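Side-chain contacts in SusD superfamily protein (Bacteroides thetaiotaomicron, PDB 3MCX), which is of unknown function but, as a zinc-binding member of the SusD family at the outer membrane, probably helps capture glycans at the cell surface: residues 43-48 against 133-138; 70-75 against 431-436; 86-91 against 138-143; 210-213 against 219-222. One frame throughout, in Å; residues are numbered along the deposited sequence.

Interaction 1 (43-48 against 133-138); sequences DNYWYY and LFNLTR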
# COMPACT_ATOMS: atom_id res chain seq x y z
N ASP A 43 -4.49 2.52 8.68
CA ASP A 43 -5.74 1.81 8.32
C ASP A 43 -6.16 2.03 6.88
O ASP A 43 -5.93 1.14 6.06
CB ASP A 43 -6.84 2.06 9.37
CG ASP A 43 -6.78 3.47 9.92
OD1 ASP A 43 -6.67 4.39 9.11
OD2 ASP A 43 -6.89 3.64 11.15
N ASN A 44 -6.75 3.17 6.55
CA ASN A 44 -7.38 3.29 5.23
C ASN A 44 -6.44 3.00 4.06
O ASN A 44 -6.81 2.23 3.17
CB ASN A 44 -8.03 4.66 5.07
CG ASN A 44 -9.15 4.85 6.06
OD1 ASN A 44 -8.90 5.07 7.25
ND2 ASN A 44 -10.41 4.80 5.57
N TYR A 45 -5.22 3.55 4.07
CA TYR A 45 -4.30 3.33 2.95
C TYR A 45 -3.58 1.96 3.02
O TYR A 45 -2.86 1.58 2.09
CB TYR A 45 -3.31 4.48 2.81
CG TYR A 45 -3.95 5.77 2.34
CD1 TYR A 45 -4.57 6.63 3.22
CD2 TYR A 45 -3.90 6.13 1.00
CE1 TYR A 45 -5.13 7.83 2.79
CE2 TYR A 45 -4.47 7.33 0.57
CZ TYR A 45 -5.06 8.16 1.46
OH TYR A 45 -5.61 9.35 1.05
N TRP A 46 -3.73 1.28 4.16
CA TRP A 46 -3.19 -0.06 4.33
C TRP A 46 -4.13 -1.06 3.68
O TRP A 46 -3.73 -1.82 2.78
CB TRP A 46 -2.95 -0.32 5.82
CG TRP A 46 -2.16 -1.54 6.15
CD1 TRP A 46 -1.97 -2.64 5.37
CD2 TRP A 46 -1.51 -1.79 7.40
NE1 TRP A 46 -1.19 -3.57 6.08
CE2 TRP A 46 -0.92 -3.06 7.33
CE3 TRP A 46 -1.37 -1.06 8.60
CZ2 TRP A 46 -0.19 -3.61 8.39
CZ3 TRP A 46 -0.64 -1.61 9.65
CH2 TRP A 46 -0.07 -2.87 9.55
N TYR A 47 -5.39 -1.07 4.09
CA TYR A 47 -6.29 -2.12 3.63
C TYR A 47 -7.11 -1.80 2.39
O TYR A 47 -7.72 -2.70 1.81
CB TYR A 47 -7.16 -2.66 4.77
CG TYR A 47 -8.01 -1.66 5.50
CD1 TYR A 47 -9.00 -0.91 4.85
CD2 TYR A 47 -7.94 -1.53 6.87
CE1 TYR A 47 -9.82 0.00 5.55
CE2 TYR A 47 -8.73 -0.65 7.58
CZ TYR A 47 -9.67 0.12 6.91
OH TYR A 47 -10.47 1.01 7.62
N TYR A 48 -7.12 -0.53 1.92
CA TYR A 48 -7.85 -0.19 0.69
C TYR A 48 -7.49 -1.08 -0.48
O TYR A 48 -8.39 -1.66 -1.11
CB TYR A 48 -7.64 1.28 0.35
CG TYR A 48 -8.33 1.75 -0.93
CD1 TYR A 48 -9.67 2.03 -0.96
CD2 TYR A 48 -7.62 1.87 -2.13
CE1 TYR A 48 -10.30 2.48 -2.11
CE2 TYR A 48 -8.24 2.30 -3.29
CZ TYR A 48 -9.58 2.59 -3.27
OH TYR A 48 -10.22 3.02 -4.40
N LEU A 133 1.34 12.25 -2.51
CA LEU A 133 0.60 12.64 -3.70
C LEU A 133 0.22 11.36 -4.48
O LEU A 133 -0.90 11.26 -5.00
CB LEU A 133 1.42 13.59 -4.55
CG LEU A 133 0.76 14.01 -5.88
CD1 LEU A 133 -0.63 14.61 -5.72
CD2 LEU A 133 1.69 14.97 -6.68
N PHE A 134 1.13 10.39 -4.58
CA PHE A 134 0.85 9.11 -5.24
C PHE A 134 -0.36 8.42 -4.61
O PHE A 134 -1.27 7.95 -5.30
CB PHE A 134 2.10 8.22 -5.17
CG PHE A 134 1.94 6.84 -5.76
CD1 PHE A 134 1.67 6.67 -7.09
CD2 PHE A 134 2.12 5.72 -4.98
CE1 PHE A 134 1.59 5.40 -7.64
CE2 PHE A 134 2.01 4.45 -5.52
CZ PHE A 134 1.77 4.29 -6.84
N ASN A 135 -0.37 8.34 -3.28
CA ASN A 135 -1.47 7.72 -2.55
C ASN A 135 -2.80 8.39 -2.83
O ASN A 135 -3.81 7.72 -3.07
CB ASN A 135 -1.15 7.71 -1.06
CG ASN A 135 -0.06 6.70 -0.71
OD1 ASN A 135 0.01 5.61 -1.31
ND2 ASN A 135 0.78 7.03 0.28
N LEU A 136 -2.84 9.73 -2.82
CA LEU A 136 -4.07 10.43 -3.16
C LEU A 136 -4.52 10.15 -4.60
O LEU A 136 -5.69 9.97 -4.88
CB LEU A 136 -3.92 11.93 -2.96
CG LEU A 136 -3.90 12.38 -1.49
CD1 LEU A 136 -3.21 13.72 -1.38
CD2 LEU A 136 -5.32 12.42 -0.93
N THR A 137 -3.56 10.17 -5.52
CA THR A 137 -3.85 10.07 -6.92
C THR A 137 -4.44 8.69 -7.23
O THR A 137 -5.35 8.57 -8.06
CB THR A 137 -2.59 10.36 -7.78
OG1 THR A 137 -2.11 11.67 -7.48
CG2 THR A 137 -2.90 10.25 -9.27
N ARG A 138 -3.93 7.65 -6.60
CA ARG A 138 -4.37 6.32 -6.92
C ARG A 138 -5.72 6.00 -6.27
O ARG A 138 -6.42 5.15 -6.80
CB ARG A 138 -3.27 5.30 -6.60
CG ARG A 138 -3.04 5.07 -5.18
CD ARG A 138 -1.64 4.47 -4.90
NE ARG A 138 -1.21 3.33 -5.69
CZ ARG A 138 -0.53 2.25 -5.22
NH1 ARG A 138 -0.30 2.07 -3.93
NH2 ARG A 138 -0.06 1.36 -6.05
O HOH W 1 -8.77 3.67 -6.53
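Tyr45 of helix 44-51 leans across Asn135 and Leu136 of helix 115-140, a buried helix-to-helix packing in the largely helical SusD fold. The CA atoms of Tyr45 and Asn135 are 7.6 Å apart. The ring reaches across because CG lies anti to the carbonyl carbon (chi1 -70°), which swings it toward the second helix. On the close side of the contact Tyr45 CE2 rests 3.7 Å from Asn135 CB, while Asn135 O meets the ring edge in its plane; the ring and amide planes are inclined at 51°. Farther out, Tyr45 OH lies 3.7 Å from Leu136 CD2 while hydrogen-bonding to Pro87 O. The amide of Asn135 serves another purpose, its ND2 bonding to Tyr41 OH and Tyr40 OH. With an alanine at Tyr45, a gap would probably open above Asn135 CB and Leu136 CD2, and Pro87 O would lose its hydroxyl partner. The Tyr48 side is looser: Tyr48 CE2 comes no nearer than 4.9 Å to Arg138 O. A water fills in there, 2.7 Å from Tyr48 OH and donating to Arg138 O at 2.8 Å.

Interaction 2 (70-75 against 431-436); sequences PYYEYN and IERKGS
The Schellman motif that closes helix 69-72 presents Tyr72 and Tyr74 to the guanidinium group of Arg433. Tyr74, with positive phi (55°), turns the chain, and Tyr74 N and Asn75 N bond back to Tyr71 O and Pro70 O. The carbonyl of Tyr72 is instead gripped end-on by both terminal nitrogens of Arg433. NH1 reaches Tyr72 O at 2.8 Å, nearly in line with the C=O bond, while NH2 reaches the same Tyr72 O at 3.1 Å on a lone pair in the carbonyl plane. The oxygen lies in the guanidinium plane for both bonds, which fixes the rotation of the group. In the SusD fold this joins a short N-terminal helix to the end of the two-stranded antiparallel sheet of 431-432 and 449-450. The two tyrosines flank the guanidinium on opposite faces. Tyr72 CE1 sits 3.9 Å above its plane, with ring and guanidinium 41° apart; the Tyr74 ring stands almost upright, at 83°, and its CE1 lies 3.7 Å from Arg433 NH2. Arg433 NE and NH1 bond further to Ala53 O and Ala447 O. Beyond the arginine, Tyr74 OH, hydrogen-bonded to Arg52 O, comes within 4.0 Å of Ile431 CD1.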
# COMPACT_ATOMS: atom_id res chain seq x y z
N PRO A 70 -17.84 0.09 2.90
CA PRO A 70 -18.13 1.00 1.79
C PRO A 70 -17.11 0.94 0.66
O PRO A 70 -17.48 1.20 -0.50
CB PRO A 70 -18.12 2.37 2.46
CG PRO A 70 -18.49 2.08 3.93
CD PRO A 70 -17.74 0.82 4.18
N TYR A 71 -15.85 0.66 0.97
CA TYR A 71 -14.84 0.39 -0.06
C TYR A 71 -15.13 -0.93 -0.79
O TYR A 71 -15.19 -1.00 -2.03
CB TYR A 71 -13.47 0.32 0.55
CG TYR A 71 -12.90 1.60 1.12
CD1 TYR A 71 -13.12 2.84 0.57
CD2 TYR A 71 -12.03 1.53 2.19
CE1 TYR A 71 -12.50 3.99 1.09
CE2 TYR A 71 -11.41 2.68 2.73
CZ TYR A 71 -11.63 3.88 2.17
OH TYR A 71 -11.03 4.97 2.73
N TYR A 72 -15.25 -1.98 -0.01
CA TYR A 72 -15.47 -3.34 -0.53
C TYR A 72 -16.68 -3.42 -1.44
O TYR A 72 -16.65 -4.13 -2.45
CB TYR A 72 -15.62 -4.26 0.67
CG TYR A 72 -16.09 -5.67 0.40
CD1 TYR A 72 -15.30 -6.59 -0.28
CD2 TYR A 72 -17.32 -6.09 0.86
CE1 TYR A 72 -15.75 -7.89 -0.48
CE2 TYR A 72 -17.76 -7.38 0.68
CZ TYR A 72 -16.98 -8.27 0.01
OH TYR A 72 -17.43 -9.57 -0.16
N GLU A 73 -17.76 -2.73 -1.08
CA GLU A 73 -19.02 -2.73 -1.81
C GLU A 73 -19.07 -1.69 -2.94
O GLU A 73 -20.08 -1.59 -3.64
CB GLU A 73 -20.18 -2.46 -0.84
CG GLU A 73 -20.32 -3.58 0.19
CD GLU A 73 -21.22 -3.23 1.36
OE1 GLU A 73 -21.80 -2.13 1.42
OE2 GLU A 73 -21.33 -4.12 2.26
N TYR A 74 -18.02 -0.88 -3.09
CA TYR A 74 -17.99 0.15 -4.15
C TYR A 74 -19.19 1.07 -4.10
O TYR A 74 -19.74 1.49 -5.11
CB TYR A 74 -17.82 -0.52 -5.53
CG TYR A 74 -16.39 -0.99 -5.80
CD1 TYR A 74 -15.90 -2.16 -5.24
CD2 TYR A 74 -15.59 -0.30 -6.67
CE1 TYR A 74 -14.61 -2.58 -5.49
CE2 TYR A 74 -14.32 -0.71 -6.94
CZ TYR A 74 -13.82 -1.87 -6.36
OH TYR A 74 -12.53 -2.28 -6.62
N ASN A 75 -19.60 1.44 -2.89
CA ASN A 75 -20.74 2.32 -2.72
C ASN A 75 -20.46 3.56 -1.83
O ASN A 75 -21.36 4.33 -1.55
CB ASN A 75 -21.97 1.56 -2.24
CG ASN A 75 -21.78 0.90 -0.90
OD1 ASN A 75 -20.89 1.29 -0.15
ND2 ASN A 75 -22.57 -0.12 -0.61
N ILE A 431 -12.05 -7.37 -11.86
CA ILE A 431 -11.99 -7.93 -10.50
C ILE A 431 -13.30 -8.65 -10.27
O ILE A 431 -14.35 -8.02 -10.36
CB ILE A 431 -11.84 -6.81 -9.50
CG1 ILE A 431 -10.47 -6.15 -9.64
CG2 ILE A 431 -12.03 -7.37 -8.08
CD1 ILE A 431 -10.45 -4.76 -9.04
N GLU A 432 -13.27 -9.97 -10.02
CA GLU A 432 -14.50 -10.74 -9.80
C GLU A 432 -14.43 -11.36 -8.41
O GLU A 432 -13.48 -12.06 -8.06
CB GLU A 432 -14.70 -11.85 -10.85
CG GLU A 432 -15.05 -11.34 -12.26
CD GLU A 432 -15.33 -12.47 -13.25
OE1 GLU A 432 -14.39 -13.22 -13.61
OE2 GLU A 432 -16.51 -12.64 -13.60
N ARG A 433 -15.45 -11.09 -7.61
CA ARG A 433 -15.61 -11.67 -6.28
C ARG A 433 -16.49 -12.92 -6.44
O ARG A 433 -17.72 -12.81 -6.44
CB ARG A 433 -16.26 -10.64 -5.37
CG ARG A 433 -15.39 -9.51 -4.93
CD ARG A 433 -15.22 -8.33 -5.94
NE ARG A 433 -14.51 -7.30 -5.22
CZ ARG A 433 -15.06 -6.41 -4.40
NH1 ARG A 433 -16.36 -6.16 -4.41
NH2 ARG A 433 -14.27 -5.72 -3.63
N LYS A 434 -15.86 -14.09 -6.58
CA LYS A 434 -16.57 -15.32 -6.91
C LYS A 434 -16.80 -16.26 -5.73
O LYS A 434 -17.69 -17.10 -5.77
CB LYS A 434 -15.84 -16.11 -8.01
CG LYS A 434 -15.86 -15.41 -9.38
CD LYS A 434 -15.59 -16.42 -10.47
CE LYS A 434 -14.76 -15.84 -11.59
NZ LYS A 434 -14.13 -16.95 -12.45
N GLY A 435 -16.00 -16.07 -4.69
CA GLY A 435 -16.02 -16.93 -3.53
C GLY A 435 -17.36 -16.97 -2.83
O GLY A 435 -18.08 -15.96 -2.77
N SER A 436 -17.69 -18.11 -2.25
CA SER A 436 -19.04 -18.37 -1.74
C SER A 436 -19.42 -17.60 -0.48
O SER A 436 -20.62 -17.58 -0.14
CB SER A 436 -19.27 -19.87 -1.52
OG SER A 436 -18.50 -20.34 -0.45

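Interaction 3 (86-91 against 138-143); sequences LPWNTV and RLFGMP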
# COMPACT_ATOMS: atom_id res chain seq x y z
N LEU A 86 -11.55 11.98 5.96
CA LEU A 86 -10.34 11.84 6.76
C LEU A 86 -9.13 11.39 5.91
O LEU A 86 -8.05 11.97 6.05
CB LEU A 86 -10.61 10.90 7.95
CG LEU A 86 -11.35 11.55 9.11
CD1 LEU A 86 -11.70 10.48 10.14
CD2 LEU A 86 -10.51 12.69 9.76
N PRO A 87 -9.28 10.37 5.05
CA PRO A 87 -8.10 9.99 4.25
C PRO A 87 -7.58 11.07 3.32
O PRO A 87 -6.38 11.17 3.14
CB PRO A 87 -8.57 8.72 3.51
CG PRO A 87 -9.68 8.16 4.42
CD PRO A 87 -10.37 9.38 4.93
N TRP A 88 -8.47 11.87 2.77
CA TRP A 88 -8.06 13.02 1.95
C TRP A 88 -7.34 14.06 2.80
O TRP A 88 -6.22 14.48 2.49
CB TRP A 88 -9.31 13.63 1.33
CG TRP A 88 -9.10 14.87 0.51
CD1 TRP A 88 -9.07 16.12 0.97
CD2 TRP A 88 -9.03 14.95 -0.92
NE1 TRP A 88 -8.95 17.02 -0.08
CE2 TRP A 88 -8.92 16.31 -1.25
CE3 TRP A 88 -9.01 14.01 -1.94
CZ2 TRP A 88 -8.82 16.77 -2.58
CZ3 TRP A 88 -8.91 14.45 -3.26
CH2 TRP A 88 -8.83 15.80 -3.57
N ASN A 89 -7.98 14.49 3.88
CA ASN A 89 -7.47 15.61 4.66
C ASN A 89 -6.16 15.21 5.35
O ASN A 89 -5.27 16.03 5.52
CB ASN A 89 -8.47 16.08 5.72
CG ASN A 89 -9.60 16.92 5.15
OD1 ASN A 89 -9.50 17.44 4.04
ND2 ASN A 89 -10.62 17.13 5.95
N THR A 90 -6.06 13.96 5.79
CA THR A 90 -4.88 13.53 6.53
C THR A 90 -3.66 13.51 5.62
O THR A 90 -2.57 13.93 6.05
CB THR A 90 -5.12 12.18 7.22
OG1 THR A 90 -6.31 12.27 8.03
CG2 THR A 90 -3.91 11.74 8.07
N VAL A 91 -3.80 12.99 4.39
CA VAL A 91 -2.66 12.97 3.48
C VAL A 91 -2.28 14.38 3.07
O VAL A 91 -1.09 14.71 3.00
CB VAL A 91 -2.86 12.00 2.30
CG1 VAL A 91 -1.64 12.05 1.39
CG2 VAL A 91 -3.06 10.58 2.83
N ARG A 138 -3.93 7.65 -6.60
CA ARG A 138 -4.37 6.32 -6.92
C ARG A 138 -5.72 6.00 -6.27
O ARG A 138 -6.42 5.15 -6.80
CB ARG A 138 -3.27 5.30 -6.60
CG ARG A 138 -3.04 5.07 -5.18
CD ARG A 138 -1.64 4.47 -4.90
NE ARG A 138 -1.21 3.33 -5.69
CZ ARG A 138 -0.53 2.25 -5.22
NH1 ARG A 138 -0.30 2.07 -3.93
NH2 ARG A 138 -0.06 1.36 -6.05
N LEU A 139 -6.11 6.71 -5.19
CA LEU A 139 -7.45 6.54 -4.61
C LEU A 139 -8.49 7.34 -5.36
O LEU A 139 -9.59 6.85 -5.59
CB LEU A 139 -7.47 6.98 -3.13
CG LEU A 139 -7.36 5.82 -2.15
CD1 LEU A 139 -6.01 5.08 -2.23
CD2 LEU A 139 -7.67 6.33 -0.72
N PHE A 140 -8.17 8.59 -5.71
CA PHE A 140 -9.16 9.55 -6.15
C PHE A 140 -9.16 9.81 -7.66
O PHE A 140 -9.93 10.63 -8.16
CB PHE A 140 -8.99 10.86 -5.35
CG PHE A 140 -9.32 10.69 -3.88
CD1 PHE A 140 -10.64 10.72 -3.48
CD2 PHE A 140 -8.33 10.46 -2.94
CE1 PHE A 140 -11.00 10.54 -2.13
CE2 PHE A 140 -8.66 10.27 -1.58
CZ PHE A 140 -10.01 10.30 -1.20
N GLY A 141 -8.28 9.08 -8.38
CA GLY A 141 -8.12 9.22 -9.84
C GLY A 141 -8.20 7.86 -10.50
O GLY A 141 -7.79 6.84 -9.92
N MSE A 142 -8.71 7.83 -11.72
CA MSE A 142 -8.72 6.59 -12.50
C MSE A 142 -7.28 6.17 -12.80
O MSE A 142 -6.38 7.00 -12.86
CB MSE A 142 -9.48 6.79 -13.81
CG MSE A 142 -10.97 7.07 -13.63
SE MSE A 142 -12.00 5.67 -12.81
CE MSE A 142 -11.91 4.28 -14.19
N PRO A 143 -7.06 4.87 -13.00
CA PRO A 143 -5.70 4.38 -13.19
C PRO A 143 -5.00 5.04 -14.38
O PRO A 143 -5.56 5.18 -15.46
CB PRO A 143 -5.89 2.87 -13.45
CG PRO A 143 -7.22 2.56 -12.98
CD PRO A 143 -8.04 3.78 -12.98
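Trp88 meets Phe140 in a T-shaped (edge-to-face) stack, where helix 81-106 packs against the C-terminal end of helix 115-140 in the helical body of the SusD fold. The ring planes stand at 88°, and the centroid of the indole six-membered ring is 5.0 Å from that of Phe140, values that fit the T shape closely. From CB, the tryptophan side chain runs outward with CG anti to the backbone N (chi1 177°), which brings the benzo edge of the indole to the phenylalanine. CE3 makes the main approach: it lies 3.6 Å above the Phe140 plane, over the ring centre, and so meets CD2 and CE2 at 3.8 Å each. Next along the edge, CZ3 shifts toward the root of the phenylalanine, 3.8 Å from Phe140 CG and 4.2 Å from Phe140 CB. Replacing Phe140 by an alanine would remove that face, and the CE3-CZ3 edge of Trp88 would probably border a gap, with its rotation less well fixed. The Trp88 side chain also packs on Leu136, Ile461 and Pro462. On the pyrrole side, the single N-H of NE1 has two acceptors near it, O2 of a bound glycerol, probably from the crystallisation liquor, and Glu465 OE2. Beside it, Trp88 CD1 lies 3.4 Å from Asn89 OD1 of its own helix.

Interaction 4 (210-213 against 219-222); sequences RVYL and QKAY
Lys220 lays its aliphatic chain over one face of the Tyr212 ring, the central feature of a helical hairpin in which helices 201-214 and 218-231 are joined by a short turn. Such antiparallel pairs are the building pattern of TPR-like proteins, the clan to which the SusD family belongs. The CH-pi geometry is nearly ideal: Lys220 CB is 3.5 Å from the centroid of the Tyr212 ring and only 6° off the ring normal. From there the lysine crosses the ring obliquely toward its hydroxyl end, so that CD comes 3.5 Å from Tyr212 CE1. Tyr212 offers this face because its CG is anti to the carbonyl carbon (chi1 -78°), which directs the ring toward the partner helix. At the outer end a water links the two side chains. It lies 2.8 Å from Tyr212 OH and accepts from Lys220 NZ at 3.2 Å; since Lys220 was modelled in two conformers, the bridge may be only partly populated. Nearer the backbones, the small Ala221 permits a close approach, with CA atoms of Tyr212 and Ala221 4.9 Å apart. Ala221 CB lies against the backbone, 3.6 Å from Leu213 N, and touches Tyr212 CB at 3.7 Å and Leu213 CB at 4.2 Å. The hairpin packs against two further helices: Tyr212 also touches Val180 of helix 172-186, while Leu213 and Ala221 pack on helix 356-370 through Asn362, Glu365 and Ala366.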
# COMPACT_ATOMS: atom_id res chain seq x y z
N ARG A 210 7.38 0.78 -7.83
CA ARG A 210 5.95 0.69 -7.73
C ARG A 210 5.27 1.77 -8.54
O ARG A 210 4.31 1.51 -9.23
CB ARG A 210 5.55 0.78 -6.25
CG ARG A 210 4.04 0.73 -5.99
CD ARG A 210 3.69 1.05 -4.57
NE ARG A 210 4.13 0.03 -3.62
CZ ARG A 210 4.07 0.16 -2.30
NH1 ARG A 210 3.63 1.28 -1.75
NH2 ARG A 210 4.44 -0.84 -1.52
N VAL A 211 5.74 3.02 -8.38
CA VAL A 211 5.15 4.12 -9.12
C VAL A 211 5.24 3.92 -10.65
O VAL A 211 4.23 4.02 -11.37
CB VAL A 211 5.77 5.49 -8.67
CG1 VAL A 211 5.31 6.63 -9.55
CG2 VAL A 211 5.47 5.73 -7.20
N TYR A 212 6.45 3.68 -11.13
CA TYR A 212 6.66 3.49 -12.57
C TYR A 212 5.84 2.31 -13.11
O TYR A 212 5.28 2.37 -14.21
CB TYR A 212 8.14 3.26 -12.83
CG TYR A 212 9.03 4.49 -12.83
CD1 TYR A 212 8.70 5.64 -13.55
CD2 TYR A 212 10.25 4.47 -12.13
CE1 TYR A 212 9.57 6.74 -13.57
CE2 TYR A 212 11.11 5.57 -12.17
CZ TYR A 212 10.77 6.70 -12.87
OH TYR A 212 11.64 7.78 -12.90
N LEU A 213 5.77 1.22 -12.36
CA LEU A 213 5.03 0.04 -12.81
C LEU A 213 3.56 0.42 -13.06
O LEU A 213 2.97 0.04 -14.06
CB LEU A 213 5.13 -1.11 -11.77
CG LEU A 213 4.50 -2.46 -12.16
CD1 LEU A 213 5.05 -3.08 -13.46
CD2 LEU A 213 4.63 -3.42 -10.97
N GLN A 219 10.40 -0.14 -18.45
CA GLN A 219 11.86 -0.05 -18.36
C GLN A 219 12.29 0.74 -17.10
O GLN A 219 13.23 0.33 -16.41
CB GLN A 219 12.46 0.58 -19.60
CG GLN A 219 13.97 0.57 -19.62
CD GLN A 219 14.55 -0.83 -19.61
OE1 GLN A 219 14.19 -1.67 -20.43
NE2 GLN A 219 15.47 -1.09 -18.68
N LYS A 220 11.66 1.89 -16.83
CA LYS A 220 12.02 2.67 -15.63
C LYS A 220 11.74 1.89 -14.35
O LYS A 220 12.51 1.96 -13.38
CB LYS A 220 11.28 4.01 -15.59
CG LYS A 220 11.65 4.91 -16.75
CD LYS A 220 10.72 6.08 -16.86
CE LYS A 220 11.24 7.06 -17.86
NZ LYS A 220 12.60 7.55 -17.46
N ALA A 221 10.61 1.16 -14.32
CA ALA A 221 10.30 0.32 -13.17
C ALA A 221 11.38 -0.74 -12.99
O ALA A 221 11.82 -1.03 -11.85
CB ALA A 221 8.91 -0.34 -13.33
N TYR A 222 11.77 -1.36 -14.10
CA TYR A 222 12.80 -2.40 -14.07
C TYR A 222 14.14 -1.86 -13.58
O TYR A 222 14.83 -2.52 -12.79
CB TYR A 222 12.97 -3.04 -15.47
CG TYR A 222 13.69 -4.37 -15.46
CD1 TYR A 222 13.01 -5.54 -15.13
CD2 TYR A 222 15.03 -4.47 -15.76
CE1 TYR A 222 13.64 -6.77 -15.10
CE2 TYR A 222 15.68 -5.70 -15.75
CZ TYR A 222 14.97 -6.84 -15.39
OH TYR A 222 15.59 -8.07 -15.38
O HOH W 2 11.55 9.48 -15.08

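From the N terminus, three contacts open in turn, at 43-48, 70-75 and 86-91, before any of them closes. Interaction 1 closes first, on helix 115-140, and interaction 3 closes just beyond it on the same helix, sharing Arg138; the two loops therefore cross, and their centres are 6 Å apart. Interaction 4 follows in series as a short hairpin loop. Interaction 2 closes last, at 431-436, so its long loop encloses interactions 3 and 4 and crosses interaction 1. Tyr71 touches segment 43-48 and Pro87, while Phe134 and Arg138 pack on Arg210, tying helix 115-140 to the hairpin; interaction 2 reaches the C-terminal sheet.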